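Local coordinates for protein rhamnonate dehydratase (Gibberella zeae PH-1, PDB 3FXG) that probably dehydrates L-rhamnonate in a magnesium-dependent reaction, as a lyase of the enolase superfamily, at residues D75-F80 with D142-V147. Sequence-based numbering, arbitrary orientation.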
ATOM      1  N   ASP A  75      11.189 -51.456  22.232  1.00 19.83           N
ATOM      2  CA  ASP A  75      12.028 -51.798  23.378  1.00 20.61           C
ATOM      3  C   ASP A  75      11.201 -51.789  24.662  1.00 20.16           C
ATOM      4  O   ASP A  75      11.733 -51.978  25.759  1.00 19.95           O
ATOM      5  CB  ASP A  75      13.193 -50.811  23.500  1.00 21.24           C
ATOM      6  CG  ASP A  75      12.748 -49.438  23.956  1.00 22.85           C
ATOM      7  OD1 ASP A  75      11.579 -49.076  23.709  1.00 22.96           O
ATOM      8  OD2 ASP A  75      13.571 -48.714  24.552  1.00 26.33           O
ATOM      9  N   GLY A  76       9.899 -51.570  24.517  1.00 18.66           N
ATOM     10  CA  GLY A  76       9.019 -51.539  25.671  1.00 19.24           C
ATOM     11  C   GLY A  76       8.829 -50.160  26.277  1.00 19.72           C
ATOM     12  O   GLY A  76       7.991 -49.977  27.161  1.00 18.92           O
ATOM     13  N   THR A  77       9.601 -49.182  25.815  1.00 19.16           N
ATOM     14  CA  THR A  77       9.477 -47.828  26.345  1.00 18.55           C
ATOM     15  C   THR A  77       8.145 -47.246  25.893  1.00 17.31           C
ATOM     16  O   THR A  77       7.733 -47.441  24.749  1.00 15.01           O
ATOM     17  CB  THR A  77      10.615 -46.919  25.847  1.00 20.31           C
ATOM     18  OG1 THR A  77      11.879 -47.522  26.155  1.00 21.25           O
ATOM     19  CG2 THR A  77      10.533 -45.552  26.521  1.00 20.55           C
ATOM     20  N   VAL A  78       7.469 -46.541  26.794  1.00 16.16           N
ATOM     21  CA  VAL A  78       6.177 -45.950  26.475  1.00 16.57           C
ATOM     22  C   VAL A  78       6.139 -44.449  26.725  1.00 16.58           C
ATOM     23  O   VAL A  78       6.451 -43.976  27.818  1.00 17.28           O
ATOM     24  CB  VAL A  78       5.032 -46.600  27.301  1.00 16.34           C
ATOM     25  CG1 VAL A  78       3.696 -45.944  26.948  1.00 17.00           C
ATOM     26  CG2 VAL A  78       4.969 -48.103  27.029  1.00 15.21           C
ATOM     27  N   GLY A  79       5.759 -43.707  25.695  1.00 15.43           N
ATOM     28  CA  GLY A  79       5.644 -42.271  25.831  1.00 15.47           C
ATOM     29  C   GLY A  79       4.162 -41.971  25.814  1.00 13.74           C
ATOM     30  O   GLY A  79       3.401 -42.686  25.164  1.00 14.57           O
ATOM     31  N   PHE A  80       3.735 -40.936  26.527  1.00 14.19           N
ATOM     32  CA  PHE A  80       2.322 -40.595  26.544  1.00 14.41           C
ATOM     33  C   PHE A  80       2.075 -39.105  26.741  1.00 13.77           C
ATOM     34  O   PHE A  80       2.979 -38.352  27.103  1.00 13.98           O
ATOM     35  CB  PHE A  80       1.593 -41.408  27.628  1.00 15.51           C
ATOM     36  CG  PHE A  80       2.190 -41.273  29.003  1.00 16.59           C
ATOM     37  CD1 PHE A  80       2.041 -40.099  29.734  1.00 17.23           C
ATOM     38  CD2 PHE A  80       2.900 -42.328  29.570  1.00 17.91           C
ATOM     39  CE1 PHE A  80       2.590 -39.975  31.014  1.00 18.25           C
ATOM     40  CE2 PHE A  80       3.454 -42.214  30.849  1.00 18.91           C
ATOM     41  CZ  PHE A  80       3.296 -41.033  31.570  1.00 16.77           C
ATOM     42  N   ASP A 142       7.586 -37.348  24.415  1.00 10.58           N
ATOM     43  CA  ASP A 142       7.728 -37.967  25.732  1.00 11.90           C
ATOM     44  C   ASP A 142       8.518 -39.264  25.555  1.00 11.52           C
ATOM     45  O   ASP A 142       9.420 -39.568  26.334  1.00 12.07           O
ATOM     46  CB  ASP A 142       6.344 -38.263  26.330  1.00 11.10           C
ATOM     47  CG  ASP A 142       6.413 -38.742  27.779  1.00 14.42           C
ATOM     48  OD1 ASP A 142       7.010 -38.036  28.622  1.00 12.94           O
ATOM     49  OD2 ASP A 142       5.857 -39.822  28.076  1.00 12.47           O
ATOM     50  N   LEU A 143       8.174 -40.021  24.516  1.00 11.30           N
ATOM     51  CA  LEU A 143       8.849 -41.278  24.212  1.00 12.12           C
ATOM     52  C   LEU A 143      10.328 -41.052  23.893  1.00 12.58           C
ATOM     53  O   LEU A 143      11.196 -41.786  24.370  1.00 13.32           O
ATOM     54  CB  LEU A 143       8.164 -41.962  23.022  1.00 11.84           C
ATOM     55  CG  LEU A 143       8.853 -43.185  22.411  1.00 11.79           C
ATOM     56  CD1 LEU A 143       8.948 -44.298  23.447  1.00 13.38           C
ATOM     57  CD2 LEU A 143       8.067 -43.650  21.191  1.00 12.47           C
ATOM     58  N   LEU A 144      10.615 -40.036  23.083  1.00 12.46           N
ATOM     59  CA  LEU A 144      11.993 -39.732  22.718  1.00 12.63           C
ATOM     60  C   LEU A 144      12.827 -39.396  23.949  1.00 12.80           C
ATOM     61  O   LEU A 144      13.970 -39.841  24.076  1.00 13.31           O
ATOM     62  CB  LEU A 144      12.042 -38.566  21.721  1.00 13.27           C
ATOM     63  CG  LEU A 144      11.484 -38.852  20.323  1.00 14.73           C
ATOM     64  CD1 LEU A 144      11.545 -37.586  19.477  1.00 14.44           C
ATOM     65  CD2 LEU A 144      12.286 -39.975  19.665  1.00 14.54           C
ATOM     66  N   GLY A 145      12.256 -38.611  24.855  1.00 12.30           N
ATOM     67  CA  GLY A 145      12.974 -38.252  26.061  1.00 12.62           C
ATOM     68  C   GLY A 145      13.235 -39.470  26.931  1.00 13.31           C
ATOM     69  O   GLY A 145      14.304 -39.601  27.526  1.00 14.42           O
ATOM     70  N   LYS A 146      12.259 -40.371  26.999  1.00 12.68           N
ATOM     71  CA  LYS A 146      12.402 -41.573  27.811  1.00 13.13           C
ATOM     72  C   LYS A 146      13.430 -42.541  27.241  1.00 14.81           C
ATOM     73  O   LYS A 146      14.213 -43.127  27.989  1.00 15.08           O
ATOM     74  CB  LYS A 146      11.040 -42.254  27.981  1.00 12.45           C
ATOM     75  CG  LYS A 146      10.165 -41.509  28.973  1.00 14.52           C
ATOM     76  CD  LYS A 146       8.734 -41.995  29.005  1.00 14.28           C
ATOM     77  CE  LYS A 146       7.957 -41.224  30.062  1.00 16.52           C
ATOM     78  NZ  LYS A 146       6.506 -41.553  30.073  1.00 15.91           N
ATOM     79  N   VAL A 147      13.449 -42.698  25.922  1.00 14.06           N
ATOM     80  CA  VAL A 147      14.418 -43.592  25.303  1.00 15.25           C
ATOM     81  C   VAL A 147      15.844 -43.090  25.531  1.00 15.27           C
ATOM     82  O   VAL A 147      16.744 -43.877  25.824  1.00 14.90           O
ATOM     83  CB  VAL A 147      14.165 -43.741  23.786  1.00 14.98           C
ATOM     84  CG1 VAL A 147      15.289 -44.555  23.145  1.00 16.44           C
ATOM     85  CG2 VAL A 147      12.824 -44.434  23.554  1.00 15.55           C
TER
HETATM   86  O   HOH W   1       6.492 -44.266  30.468  1.00 28.08           O
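One carboxylate oxygen, Asp142 OD2, accepts hydrogen bonds from Phe80 N across the contact at 2.9 Å, on its anti side, and from Lys146 NZ of its own helix at 2.7 Å, on its syn side. The lysine, one helical turn later and extended beyond CG, forms a salt bridge with Asp142 and a weak hydrogen bond from NZ to Val78 O at 3.3 Å; a water links the same two atoms. Phe80 CG lies between its backbone N and carbonyl carbon (chi1 55°), turning the ring back to the helix, where Lys146 NZ sits 3.8 Å from the ring centroid in an off-centre cation-pi contact. A buried carboxylate beside an ammonium group probably stays charged, and Phe385 N binds its OD1. Where the backbones come closest, Gly79 CA is 3.6 Å from Leu143 N; having no side chain, Gly79 lets the strand lie against the helix. Thr77 CG2 packs against Lys146 CB, Leu143 CD1 and Val147 CG2, while Thr77 N bonds to Asp75 OD1, closing an Asx turn in the hairpin loop, and Thr77 OG1 to Asp75 OD2. Helix 128-148 packs across strands 78-84 and 66-73, as in the alpha+beta N-terminal capping domain of the enolase superfamily.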